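PDB 1UIY: enoyl-CoA Hydratase from Thermus thermophilus, which probably catalyses the reversible addition of water to (2E)-enoyl-CoA thioesters, giving (3S)-3-hydroxyacyl-CoA in fatty acid beta-oxidation. Local coordinates for residues M1-E5 / V12-D16; R19-S24 / A55-D61; F87-Y91 / G111-C116; P104-A110 / A125-E131; L118-E124 / V175-P181. One frame throughout, in Å; residues are numbered along the deposited sequence.

Overall arrangement
Contacts 1 and 5 mark the two ends of one six-stranded mixed sheet, their centres 20 Å apart: contact 1 is the hairpin of strands 2-5 and 9-14, contact 5 the pairing of strand 118-122 with the last strand, 177-179. Contacts 2, 3 and 4 come between. Contacts 3 and 4 share helix 108-114 and alternate along the chain, whereas contact 2 follows contact 1 in series. Contacts 2 and 4, with centres only 10 Å apart, meet through main-chain atoms of F56, S57, P104 and V106; contact 4 also holds E131, the inferred active-site glutamate. Contacts 3 and 5 both reach the third subunit, so the crotonase core is tied directly into the hexamer.

Contact 1: residues M1-E5 / V12-D16; sequences MVQVE and VFLND
Q3 O is approached by two groups of V12-D16: F13 N donates to it at 2.8 Å with an N-H...O angle of 166°, lying in the carbonyl plane, and V12 CA brings a C-H toward the same oxygen at 3.3 Å. The reverse bond, from Q3 N to F13 O at 3.0 Å, uses an in-plane lone pair, which makes Q3 and F13 the hydrogen-bonded pair of an antiparallel hairpin. F13 O also has V2 CA beside it. N15 N continues the ladder to M1 O at 2.9 Å, but this donor is tilted 34° from the carbonyl plane, as the strands give way to loop.

Side chains alternate across the sheet. V4 and V12 lie side by side and point the same way, V4 CG2 touching V12 CG2 at 3.8 Å; both rest on L38 of helix 25-40. On the other face Q3, F13 and E5 gather. The F13 ring has CG anti to its own carbonyl carbon (chi1 -50°), which lays the ring alongside strand 2-5 and turns its edge to Q3 O and to the side chain of E5. E5 CG comes within 3.5 Å of F13 CE1, with the carboxylate plane steeply inclined to the ring. R52 serves this face twice, donating to Q3 OE1 and making a cation-pi contact with F13.

The chemistry is thus divided: main-chain bonds set the register of the edge hairpin, valines pack it against helix 25-40, and an arginine from outside satisfies the amide oxygen on the opposite face.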
# COMPACT_ATOMS: atom_id res chain seq x y z
N MSE A 1 1.23 -17.62 34.03
CA MSE A 1 0.08 -18.45 34.49
C MSE A 1 -0.55 -19.24 33.35
O MSE A 1 -1.70 -19.00 32.96
CB MSE A 1 -0.97 -17.57 35.18
CG MSE A 1 -1.02 -16.11 34.72
SE MSE A 1 0.47 -15.01 35.33
CE MSE A 1 0.37 -15.36 37.23
N VAL A 2 0.22 -20.18 32.81
CA VAL A 2 -0.23 -21.04 31.73
C VAL A 2 0.41 -22.41 31.88
O VAL A 2 1.54 -22.53 32.36
CB VAL A 2 0.13 -20.48 30.34
CG1 VAL A 2 -0.71 -19.25 30.04
CG2 VAL A 2 1.61 -20.14 30.30
N GLN A 3 -0.31 -23.45 31.48
CA GLN A 3 0.19 -24.82 31.57
C GLN A 3 0.47 -25.31 30.15
O GLN A 3 -0.33 -25.09 29.24
CB GLN A 3 -0.86 -25.71 32.25
CG GLN A 3 -1.44 -25.08 33.52
CD GLN A 3 -2.60 -25.86 34.11
OE1 GLN A 3 -3.58 -26.15 33.43
NE2 GLN A 3 -2.50 -26.18 35.39
N VAL A 4 1.60 -25.99 29.97
CA VAL A 4 1.98 -26.47 28.64
C VAL A 4 2.22 -27.97 28.55
O VAL A 4 3.11 -28.50 29.21
CB VAL A 4 3.26 -25.76 28.15
CG1 VAL A 4 3.63 -26.25 26.77
CG2 VAL A 4 3.05 -24.25 28.15
N GLU A 5 1.43 -28.64 27.72
CA GLU A 5 1.58 -30.08 27.52
C GLU A 5 2.32 -30.29 26.21
O GLU A 5 1.70 -30.32 25.14
CB GLU A 5 0.22 -30.77 27.46
CG GLU A 5 -0.66 -30.50 28.66
CD GLU A 5 -1.85 -31.43 28.72
OE1 GLU A 5 -2.51 -31.62 27.67
OE2 GLU A 5 -2.14 -31.95 29.82
N VAL A 12 -1.50 -25.26 25.16
CA VAL A 12 -1.28 -24.26 26.19
C VAL A 12 -2.60 -23.86 26.82
O VAL A 12 -3.55 -23.51 26.12
CB VAL A 12 -0.58 -23.01 25.63
CG1 VAL A 12 -0.59 -21.91 26.67
CG2 VAL A 12 0.84 -23.33 25.26
N PHE A 13 -2.65 -23.93 28.15
CA PHE A 13 -3.85 -23.59 28.89
C PHE A 13 -3.68 -22.28 29.65
O PHE A 13 -2.69 -22.08 30.35
CB PHE A 13 -4.20 -24.69 29.89
CG PHE A 13 -4.22 -26.07 29.30
CD1 PHE A 13 -3.04 -26.71 28.95
CD2 PHE A 13 -5.43 -26.75 29.14
CE1 PHE A 13 -3.05 -28.01 28.44
CE2 PHE A 13 -5.46 -28.05 28.64
CZ PHE A 13 -4.27 -28.69 28.29
N LEU A 14 -4.66 -21.40 29.50
CA LEU A 14 -4.65 -20.12 30.21
C LEU A 14 -5.08 -20.50 31.63
O LEU A 14 -6.24 -20.85 31.86
CB LEU A 14 -5.65 -19.15 29.58
CG LEU A 14 -5.27 -18.41 28.30
CD1 LEU A 14 -4.59 -19.33 27.30
CD2 LEU A 14 -6.52 -17.81 27.70
N ASN A 15 -4.14 -20.44 32.58
CA ASN A 15 -4.44 -20.85 33.94
C ASN A 15 -4.82 -19.74 34.93
O ASN A 15 -3.96 -19.17 35.60
CB ASN A 15 -3.27 -21.64 34.50
CG ASN A 15 -3.72 -22.74 35.43
OD1 ASN A 15 -2.90 -23.52 35.92
ND2 ASN A 15 -5.03 -22.81 35.67
N ASP A 16 -6.11 -19.45 35.00
CA ASP A 16 -6.63 -18.43 35.89
C ASP A 16 -8.15 -18.62 35.90
O ASP A 16 -8.91 -17.65 35.92
CB ASP A 16 -6.29 -17.04 35.37
CG ASP A 16 -6.31 -15.98 36.46
OD1 ASP A 16 -7.02 -16.19 37.46
OD2 ASP A 16 -5.63 -14.94 36.30

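Contact 2: residues R19-S24 / A55-D61; sequences RRNPLS and AFSAGAD
R20-N21 and S57-A58 join two irregular loops of the crotonase fold, each leading into a helix: S24 is the N-cap of helix 25-40 and D61 that of helix 62-68, while L23 centres an inverse gamma turn. In this family the A-G-A-D loop supplies one N-H of the oxyanion hole, here probably that of A60.

Two hydrogen bonds carry the contact. A58 N reaches R20 O at 3.2 Å, nearly straight at 176°. S57 OG donates to N21 O at 2.8 Å, almost in line with the carbonyl bond; its first torsion (chi1 -174°) swings the hydroxyl opposite its own N and out to the neighbouring loop.

The charged interaction lies at the other end. R19, extended from CG to NE, brings NH2 to D61 OD2 at 2.7 Å in a salt bridge, with guanidinium and carboxylate planes turned 52° apart. The grip is therefore through one nitrogen and one oxygen, not a coplanar fork; D61 OD1 faces F64 N in a weak capping bond. The R20 guanidinium instead folds back with A58 O over one of its faces, an angle too poor for a hydrogen bond.

Carbon-to-oxygen packing fills in between. L23 CD2 lies 3.8 Å from S57 OG, and the ring of P22 rests on the G59 main chain, with P22 CG 3.4 Å from G59 O.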
# COMPACT_ATOMS: atom_id res chain seq x y z
N ARG A 19 -10.81 -16.31 37.77
CA ARG A 19 -10.75 -14.92 37.34
C ARG A 19 -11.28 -14.88 35.90
O ARG A 19 -11.66 -13.82 35.39
CB ARG A 19 -9.30 -14.44 37.41
CG ARG A 19 -9.10 -12.94 37.52
CD ARG A 19 -7.64 -12.67 37.83
NE ARG A 19 -7.26 -11.27 37.68
CZ ARG A 19 -6.01 -10.83 37.78
NH1 ARG A 19 -5.02 -11.68 38.02
NH2 ARG A 19 -5.74 -9.54 37.62
N ARG A 20 -11.30 -16.06 35.28
CA ARG A 20 -11.77 -16.30 33.91
C ARG A 20 -10.75 -16.04 32.80
O ARG A 20 -11.10 -15.70 31.67
CB ARG A 20 -13.07 -15.52 33.64
CG ARG A 20 -14.23 -15.99 34.51
CD ARG A 20 -15.51 -16.16 33.72
NE ARG A 20 -15.99 -14.89 33.17
CZ ARG A 20 -17.00 -14.78 32.30
NH1 ARG A 20 -17.36 -13.58 31.86
NH2 ARG A 20 -17.63 -15.87 31.87
N ASN A 21 -9.47 -16.21 33.14
CA ASN A 21 -8.37 -16.04 32.20
C ASN A 21 -8.24 -14.66 31.56
O ASN A 21 -8.33 -14.52 30.34
CB ASN A 21 -8.47 -17.11 31.11
CG ASN A 21 -8.50 -18.52 31.68
OD1 ASN A 21 -8.61 -19.50 30.95
ND2 ASN A 21 -8.40 -18.62 33.00
N PRO A 22 -8.04 -13.61 32.38
CA PRO A 22 -7.90 -12.24 31.86
C PRO A 22 -6.54 -12.06 31.19
O PRO A 22 -5.54 -12.62 31.65
CB PRO A 22 -8.01 -11.38 33.12
CG PRO A 22 -8.85 -12.21 34.02
CD PRO A 22 -8.26 -13.58 33.83
N LEU A 23 -6.50 -11.30 30.10
CA LEU A 23 -5.24 -11.07 29.40
C LEU A 23 -4.41 -10.00 30.10
O LEU A 23 -3.93 -9.05 29.48
CB LEU A 23 -5.49 -10.65 27.95
CG LEU A 23 -6.12 -11.70 27.04
CD1 LEU A 23 -6.09 -11.20 25.60
CD2 LEU A 23 -5.36 -13.01 27.15
N SER A 24 -4.25 -10.16 31.41
CA SER A 24 -3.48 -9.23 32.21
C SER A 24 -2.04 -9.24 31.72
O SER A 24 -1.59 -10.21 31.10
CB SER A 24 -3.48 -9.65 33.67
OG SER A 24 -2.61 -10.76 33.87
N ALA A 55 -14.53 -20.71 30.68
CA ALA A 55 -14.30 -19.86 29.52
C ALA A 55 -12.95 -20.05 28.85
O ALA A 55 -12.11 -20.82 29.31
CB ALA A 55 -14.47 -18.40 29.92
N PHE A 56 -12.77 -19.34 27.74
CA PHE A 56 -11.52 -19.37 26.99
C PHE A 56 -10.74 -18.16 27.51
O PHE A 56 -9.59 -18.28 27.94
CB PHE A 56 -11.79 -19.20 25.49
CG PHE A 56 -10.54 -19.06 24.66
CD1 PHE A 56 -9.84 -20.18 24.24
CD2 PHE A 56 -10.06 -17.79 24.32
CE1 PHE A 56 -8.67 -20.05 23.50
CE2 PHE A 56 -8.89 -17.65 23.59
CZ PHE A 56 -8.19 -18.78 23.18
N SER A 57 -11.38 -17.00 27.47
CA SER A 57 -10.79 -15.76 27.95
C SER A 57 -11.84 -14.67 27.89
O SER A 57 -12.19 -14.18 26.82
CB SER A 57 -9.58 -15.37 27.11
OG SER A 57 -8.93 -14.24 27.67
N ALA A 58 -12.35 -14.30 29.06
CA ALA A 58 -13.39 -13.29 29.17
C ALA A 58 -13.63 -12.94 30.62
O ALA A 58 -14.47 -13.55 31.26
CB ALA A 58 -14.68 -13.81 28.55
N GLY A 59 -12.90 -11.96 31.15
CA GLY A 59 -13.09 -11.58 32.53
C GLY A 59 -12.52 -10.23 32.90
O GLY A 59 -11.31 -10.09 33.10
N ALA A 60 -13.38 -9.23 32.99
CA ALA A 60 -12.93 -7.88 33.33
C ALA A 60 -11.87 -7.90 34.42
O ALA A 60 -12.12 -8.36 35.53
CB ALA A 60 -14.12 -7.03 33.78
N ASP A 61 -10.69 -7.39 34.10
CA ASP A 61 -9.62 -7.33 35.08
C ASP A 61 -9.84 -6.06 35.90
O ASP A 61 -9.30 -5.00 35.58
CB ASP A 61 -8.26 -7.27 34.38
CG ASP A 61 -7.10 -7.27 35.36
OD1 ASP A 61 -7.02 -6.35 36.21
OD2 ASP A 61 -6.27 -8.21 35.29

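Contact 3: residues F87-Y91 / G111-C116; sequences FHRVY and GLALAC
V90 and A115 face each other where helix 73-92 packs on the end of helix 108-114, and the contact is almost wholly apolar. V90 uses both branches. CG1, anti to the backbone N (chi1 -174°), meets A115 CB at 4.0 Å and lies 4.2 Å from C116 SG; CG2 meets L112 CD2 at 4.0 Å, the two side chains crossing at about a right angle.

The aromatic contacts come from one turn of the helix on the same side. F87 stretches across to the main chain of the partner helix, its CE1 3.6 Å from G111 C in an oblique approach. G111 offers no side chain there, and a CB would run into F87 CE1. Replacing F87 by an alanine would probably open a gap over G111 and leave this part of the buried helix without its cover. Y91 turns its edge to A115 CA, in the plane of the ring.

Polar contact is limited to a C-H...O approach, Y91 CA to A115 O at 3.3 Å. The main-chain hydrogen bonds here run along each segment, as in Y91 N to F87 O and A115 N to G111 O; the two segments share none. Beyond the segments, K152 of the third subunit donates to both L114 O and C116 O.

Shape and apolar surface therefore hold the helices together deep in the chain, while the carbonyls of L114 and C116 are answered from another subunit, so core packing and a subunit contact lie side by side.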
# COMPACT_ATOMS: atom_id res chain seq x y z
N PHE A 87 -0.55 -10.08 20.60
CA PHE A 87 -1.38 -10.33 19.43
C PHE A 87 -0.50 -10.64 18.24
O PHE A 87 -0.64 -11.66 17.58
CB PHE A 87 -2.23 -9.10 19.12
CG PHE A 87 -3.49 -9.02 19.91
CD1 PHE A 87 -4.72 -9.23 19.29
CD2 PHE A 87 -3.46 -8.75 21.27
CE1 PHE A 87 -5.91 -9.16 20.02
CE2 PHE A 87 -4.64 -8.68 22.02
CZ PHE A 87 -5.87 -8.89 21.39
N HIS A 88 0.43 -9.73 17.96
CA HIS A 88 1.32 -9.92 16.83
C HIS A 88 2.07 -11.23 16.91
O HIS A 88 2.10 -12.00 15.95
CB HIS A 88 2.30 -8.76 16.74
CG HIS A 88 3.19 -8.82 15.55
ND1 HIS A 88 4.36 -9.55 15.54
CD2 HIS A 88 3.09 -8.25 14.33
CE1 HIS A 88 4.95 -9.41 14.36
NE2 HIS A 88 4.19 -8.63 13.61
N ARG A 89 2.68 -11.49 18.06
CA ARG A 89 3.43 -12.73 18.23
C ARG A 89 2.58 -13.95 17.89
O ARG A 89 3.07 -14.89 17.27
CB ARG A 89 3.95 -12.85 19.66
CG ARG A 89 4.64 -14.15 19.96
CD ARG A 89 5.71 -14.50 18.93
NE ARG A 89 6.60 -15.54 19.45
CZ ARG A 89 7.45 -16.25 18.72
NH1 ARG A 89 7.55 -16.06 17.41
NH2 ARG A 89 8.20 -17.17 19.31
N VAL A 90 1.32 -13.92 18.29
CA VAL A 90 0.41 -15.03 18.03
C VAL A 90 0.03 -15.10 16.56
O VAL A 90 0.13 -16.15 15.92
CB VAL A 90 -0.88 -14.90 18.88
CG1 VAL A 90 -1.75 -16.13 18.73
CG2 VAL A 90 -0.51 -14.70 20.33
N TYR A 91 -0.40 -13.97 16.01
CA TYR A 91 -0.80 -13.91 14.61
C TYR A 91 0.39 -14.23 13.69
O TYR A 91 0.23 -14.75 12.60
CB TYR A 91 -1.34 -12.51 14.30
CG TYR A 91 -2.15 -12.41 13.02
CD1 TYR A 91 -1.63 -11.79 11.88
CD2 TYR A 91 -3.44 -12.94 12.95
CE1 TYR A 91 -2.38 -11.70 10.70
CE2 TYR A 91 -4.19 -12.85 11.78
CZ TYR A 91 -3.65 -12.24 10.66
OH TYR A 91 -4.39 -12.20 9.51
N GLY A 111 -10.04 -11.35 20.72
CA GLY A 111 -9.01 -11.03 19.76
C GLY A 111 -7.93 -12.10 19.82
O GLY A 111 -7.45 -12.57 18.80
N LEU A 112 -7.57 -12.49 21.04
CA LEU A 112 -6.54 -13.51 21.21
C LEU A 112 -6.94 -14.75 20.43
O LEU A 112 -6.10 -15.39 19.79
CB LEU A 112 -6.40 -13.87 22.69
CG LEU A 112 -5.10 -14.53 23.17
CD1 LEU A 112 -5.46 -15.82 23.92
CD2 LEU A 112 -4.15 -14.80 22.01
N ALA A 113 -8.22 -15.07 20.48
CA ALA A 113 -8.70 -16.24 19.77
C ALA A 113 -8.61 -16.00 18.27
O ALA A 113 -8.19 -16.89 17.53
CB ALA A 113 -10.13 -16.53 20.17
N LEU A 114 -9.00 -14.81 17.84
CA LEU A 114 -8.98 -14.48 16.42
C LEU A 114 -7.56 -14.46 15.85
O LEU A 114 -7.35 -14.73 14.67
CB LEU A 114 -9.63 -13.11 16.17
CG LEU A 114 -9.95 -12.81 14.71
CD1 LEU A 114 -11.11 -13.68 14.23
CD2 LEU A 114 -10.30 -11.34 14.55
N ALA A 115 -6.59 -14.16 16.70
CA ALA A 115 -5.21 -14.11 16.26
C ALA A 115 -4.63 -15.48 15.92
O ALA A 115 -3.54 -15.57 15.39
CB ALA A 115 -4.36 -13.42 17.32
N CYS A 116 -5.36 -16.54 16.23
CA CYS A 116 -4.86 -17.87 15.91
C CYS A 116 -5.13 -18.23 14.46
O CYS A 116 -6.04 -17.69 13.84
CB CYS A 116 -5.52 -18.93 16.82
SG CYS A 116 -4.77 -19.10 18.47

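Contact 4: residues P104-A110 / A125-E131; sequences PAVAGGA and ARLGYTE
A125 opens the second segment with CB near P104 N, and R126 begins the parallel ladder: its O accepts from A105 N at 2.9 Å, while P104 CA lies against the same oxygen. The R126 guanidinium leads away to a salt bridge with E165. At L127 the side chain turns back over the other segment, CG anti to the backbone N (chi1 -178°), and brings CD1 against both A105 CB at 3.4 Å and A110 CB at 3.5 Å, joining strand and helix.

G128 is held at both ends. Its N donates to A105 O at 3.1 Å, and its O receives A107 N at 2.7 Å with an N-H...O angle of 170°. Y129 follows with CE2 against A110 CB at 3.3 Å and a weak bond from OH to A110 O at 3.3 Å. A leucine in place of Y129 would lose that hydroxyl and would probably leave A110 without its ring neighbour and its carbonyl without this weak donor.

T130 meets V106 at about a right angle, its CG2 3.7 Å from V106 CG1. E131, the inferred active-site residue, bends at chi2 (71°), which folds its carboxylate back beside A107 and close to G108, whose N probably supplies an oxyanion-hole N-H, as in related hydratases.

Strand 126-128 thus lies between strand 105-106, parallel, and strand 163-165, antiparallel, with L163 touching V106, R126 and T130; helix 108-114 packs on L127 and Y129, and helix 131-134 follows in the chain.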
# COMPACT_ATOMS: atom_id res chain seq x y z
N PRO A 104 -16.66 -18.88 26.76
CA PRO A 104 -16.75 -17.49 26.31
C PRO A 104 -15.41 -16.83 26.04
O PRO A 104 -14.42 -17.09 26.74
CB PRO A 104 -17.51 -16.81 27.44
CG PRO A 104 -18.38 -17.91 27.97
CD PRO A 104 -17.43 -19.08 28.00
N ALA A 105 -15.38 -15.97 25.03
CA ALA A 105 -14.19 -15.21 24.66
C ALA A 105 -14.71 -13.80 24.39
O ALA A 105 -15.39 -13.56 23.38
CB ALA A 105 -13.54 -15.79 23.41
N VAL A 106 -14.41 -12.87 25.29
CA VAL A 106 -14.90 -11.51 25.16
C VAL A 106 -13.79 -10.48 25.24
O VAL A 106 -12.94 -10.53 26.13
CB VAL A 106 -15.93 -11.21 26.25
CG1 VAL A 106 -16.43 -9.78 26.12
CG2 VAL A 106 -17.08 -12.17 26.15
N ALA A 107 -13.84 -9.53 24.30
CA ALA A 107 -12.85 -8.46 24.21
C ALA A 107 -11.47 -9.09 24.04
O ALA A 107 -11.30 -9.99 23.21
CB ALA A 107 -12.90 -7.59 25.46
N GLY A 108 -10.50 -8.64 24.83
CA GLY A 108 -9.16 -9.18 24.74
C GLY A 108 -9.08 -10.63 24.27
O GLY A 108 -8.49 -10.92 23.23
N GLY A 109 -9.68 -11.53 25.03
CA GLY A 109 -9.65 -12.94 24.66
C GLY A 109 -10.20 -13.19 23.28
O GLY A 109 -9.66 -14.03 22.55
N ALA A 110 -11.27 -12.49 22.91
CA ALA A 110 -11.88 -12.66 21.60
C ALA A 110 -10.85 -12.37 20.50
O ALA A 110 -10.80 -13.06 19.48
CB ALA A 110 -13.08 -11.73 21.45
N ALA A 125 -20.33 -21.96 23.18
CA ALA A 125 -19.53 -20.80 23.53
C ALA A 125 -20.04 -19.53 22.88
O ALA A 125 -20.86 -19.57 21.96
CB ALA A 125 -18.08 -21.04 23.14
N ARG A 126 -19.55 -18.40 23.38
CA ARG A 126 -19.90 -17.09 22.84
C ARG A 126 -18.61 -16.31 22.56
O ARG A 126 -17.56 -16.58 23.14
CB ARG A 126 -20.80 -16.32 23.80
CG ARG A 126 -22.25 -16.75 23.74
CD ARG A 126 -23.18 -15.55 23.73
NE ARG A 126 -24.55 -15.91 23.37
CZ ARG A 126 -25.50 -15.03 23.09
NH1 ARG A 126 -25.24 -13.73 23.14
NH2 ARG A 126 -26.72 -15.44 22.77
N LEU A 127 -18.71 -15.33 21.67
CA LEU A 127 -17.57 -14.51 21.28
C LEU A 127 -18.06 -13.10 21.01
O LEU A 127 -19.13 -12.91 20.44
CB LEU A 127 -16.94 -15.10 20.02
CG LEU A 127 -15.70 -14.46 19.40
CD1 LEU A 127 -14.51 -14.68 20.32
CD2 LEU A 127 -15.46 -15.09 18.04
N GLY A 128 -17.28 -12.11 21.42
CA GLY A 128 -17.68 -10.74 21.19
C GLY A 128 -16.67 -9.69 21.59
O GLY A 128 -15.91 -9.87 22.54
N TYR A 129 -16.68 -8.58 20.87
CA TYR A 129 -15.77 -7.48 21.14
C TYR A 129 -16.59 -6.35 21.74
O TYR A 129 -17.22 -5.57 21.02
CB TYR A 129 -15.08 -7.06 19.85
CG TYR A 129 -14.49 -8.25 19.12
CD1 TYR A 129 -15.25 -8.97 18.19
CD2 TYR A 129 -13.21 -8.70 19.41
CE1 TYR A 129 -14.74 -10.12 17.58
CE2 TYR A 129 -12.69 -9.85 18.81
CZ TYR A 129 -13.46 -10.56 17.89
OH TYR A 129 -12.95 -11.71 17.33
N THR A 130 -16.57 -6.27 23.06
CA THR A 130 -17.36 -5.30 23.81
C THR A 130 -16.74 -3.95 24.15
O THR A 130 -17.39 -3.12 24.78
CB THR A 130 -17.84 -5.95 25.12
OG1 THR A 130 -16.70 -6.40 25.87
CG2 THR A 130 -18.73 -7.15 24.83
N GLU A 131 -15.50 -3.72 23.74
CA GLU A 131 -14.82 -2.47 24.04
C GLU A 131 -15.69 -1.20 24.01
O GLU A 131 -15.74 -0.45 24.98
CB GLU A 131 -13.62 -2.29 23.10
CG GLU A 131 -12.45 -3.24 23.36
CD GLU A 131 -12.74 -4.70 22.99
OE1 GLU A 131 -11.87 -5.55 23.24
OE2 GLU A 131 -13.82 -4.99 22.44

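Contact 5: residues L118-E124 / V175-P181; sequences LVVMDEE and VNRIAPP
V119 O accepts two donors from the other segment, N176 N at 2.9 Å and R177 N at 3.2 Å, both in the carbonyl plane. The R177 bond is the straighter, with an N-H...O angle of 172°. V119 N is satisfied too, by the side chain of N176: OD1 receives it at 3.1 Å, tilted 23° from the amide plane. With CG anti to its carbonyl carbon (chi1 -61°), N176 brings that oxygen back to the strand, while its ND2 donates to K152 O of the third subunit.

From there the ladder is regular and parallel: M121 N to R177 O at 3.0 Å, A179 N to M121 O at 3.0 Å, and E123 N to A179 O at 2.9 Å. D122 OD1 is taken by G182 N, just beyond the second segment. Apolar contacts back this up, V120 CG1 lying 4.1 Å from A179 CB and M121 CB 4.0 Å from V175 CG1.

The R177 guanidinium turns outward to a salt bridge with D156 of the third subunit. Segment 175-181 therefore joins the sheet mainly through its main chain and a neighbouring subunit through its side chains, N176 serving both with the oxygen and nitrogen of one amide.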
# COMPACT_ATOMS: atom_id res chain seq x y z
N LEU A 118 -6.32 -21.00 13.08
CA LEU A 118 -7.64 -21.61 12.94
C LEU A 118 -8.33 -21.58 14.29
O LEU A 118 -7.68 -21.49 15.33
CB LEU A 118 -7.48 -23.05 12.45
CG LEU A 118 -6.72 -23.20 11.14
CD1 LEU A 118 -6.20 -24.61 11.01
CD2 LEU A 118 -7.61 -22.85 9.98
N VAL A 119 -9.66 -21.67 14.27
CA VAL A 119 -10.43 -21.63 15.51
C VAL A 119 -11.51 -22.69 15.56
O VAL A 119 -12.28 -22.85 14.62
CB VAL A 119 -11.13 -20.26 15.70
CG1 VAL A 119 -11.90 -20.24 17.00
CG2 VAL A 119 -10.12 -19.12 15.65
N VAL A 120 -11.55 -23.41 16.67
CA VAL A 120 -12.58 -24.42 16.88
C VAL A 120 -13.32 -23.93 18.11
O VAL A 120 -12.74 -23.79 19.18
CB VAL A 120 -11.99 -25.81 17.14
CG1 VAL A 120 -13.12 -26.81 17.26
CG2 VAL A 120 -11.06 -26.20 16.01
N MSE A 121 -14.61 -23.66 17.94
CA MSE A 121 -15.42 -23.13 19.02
C MSE A 121 -16.46 -24.12 19.57
O MSE A 121 -17.06 -24.90 18.82
CB MSE A 121 -16.11 -21.85 18.55
CG MSE A 121 -16.98 -21.18 19.58
SE MSE A 121 -17.75 -19.52 18.93
CE MSE A 121 -16.99 -18.34 20.24
N ASP A 122 -16.64 -24.08 20.88
CA ASP A 122 -17.61 -24.93 21.57
C ASP A 122 -19.00 -24.54 21.09
O ASP A 122 -19.35 -23.36 21.06
CB ASP A 122 -17.50 -24.71 23.09
CG ASP A 122 -18.37 -25.68 23.89
OD1 ASP A 122 -18.02 -26.88 23.96
OD2 ASP A 122 -19.39 -25.23 24.46
N GLU A 123 -19.79 -25.53 20.72
CA GLU A 123 -21.14 -25.31 20.23
C GLU A 123 -21.98 -24.44 21.16
O GLU A 123 -23.03 -23.95 20.77
CB GLU A 123 -21.83 -26.65 20.01
CG GLU A 123 -23.31 -26.59 19.71
CD GLU A 123 -23.89 -27.97 19.46
OE1 GLU A 123 -23.56 -28.57 18.42
OE2 GLU A 123 -24.67 -28.46 20.31
N GLU A 124 -21.50 -24.25 22.38
CA GLU A 124 -22.23 -23.45 23.36
C GLU A 124 -21.48 -22.19 23.79
O GLU A 124 -21.95 -21.44 24.64
CB GLU A 124 -22.52 -24.29 24.61
CG GLU A 124 -23.30 -25.57 24.35
CD GLU A 124 -23.96 -26.11 25.60
OE1 GLU A 124 -24.55 -27.21 25.53
OE2 GLU A 124 -23.88 -25.44 26.66
N VAL A 175 -14.77 -18.33 12.95
CA VAL A 175 -14.27 -19.64 13.37
C VAL A 175 -14.36 -20.65 12.23
O VAL A 175 -15.24 -20.55 11.38
CB VAL A 175 -15.06 -20.18 14.59
CG1 VAL A 175 -14.85 -19.26 15.78
CG2 VAL A 175 -16.54 -20.28 14.26
N ASN A 176 -13.45 -21.62 12.21
CA ASN A 176 -13.46 -22.61 11.14
C ASN A 176 -14.41 -23.77 11.40
O ASN A 176 -15.15 -24.17 10.50
CB ASN A 176 -12.05 -23.17 10.91
CG ASN A 176 -11.06 -22.11 10.49
OD1 ASN A 176 -10.53 -21.36 11.32
ND2 ASN A 176 -10.81 -22.02 9.19
N ARG A 177 -14.39 -24.30 12.62
CA ARG A 177 -15.25 -25.43 12.98
C ARG A 177 -15.96 -25.29 14.31
O ARG A 177 -15.52 -24.54 15.19
CB ARG A 177 -14.44 -26.73 13.02
CG ARG A 177 -14.46 -27.49 11.71
CD ARG A 177 -13.13 -27.45 11.00
NE ARG A 177 -13.31 -27.15 9.59
CZ ARG A 177 -12.36 -27.28 8.67
NH1 ARG A 177 -11.15 -27.71 9.01
NH2 ARG A 177 -12.62 -26.97 7.41
N ILE A 178 -17.06 -26.02 14.44
CA ILE A 178 -17.86 -26.02 15.67
C ILE A 178 -17.91 -27.43 16.24
O ILE A 178 -18.41 -28.35 15.59
CB ILE A 178 -19.30 -25.58 15.42
CG1 ILE A 178 -19.32 -24.18 14.80
CG2 ILE A 178 -20.06 -25.59 16.73
CD1 ILE A 178 -20.71 -23.73 14.41
N ALA A 179 -17.38 -27.60 17.44
CA ALA A 179 -17.37 -28.91 18.09
C ALA A 179 -18.61 -29.05 18.96
O ALA A 179 -19.06 -28.08 19.57
CB ALA A 179 -16.12 -29.08 18.94
N PRO A 180 -19.19 -30.26 19.02
CA PRO A 180 -20.38 -30.46 19.84
C PRO A 180 -20.05 -30.11 21.29
O PRO A 180 -18.92 -30.33 21.73
CB PRO A 180 -20.67 -31.95 19.65
CG PRO A 180 -19.30 -32.53 19.43
CD PRO A 180 -18.68 -31.53 18.49
N PRO A 181 -21.02 -29.57 22.03
CA PRO A 181 -20.75 -29.20 23.43
C PRO A 181 -19.98 -30.29 24.16
O PRO A 181 -20.49 -31.39 24.35
CB PRO A 181 -22.15 -28.98 24.01
CG PRO A 181 -23.01 -29.87 23.16
CD PRO A 181 -22.47 -29.62 21.78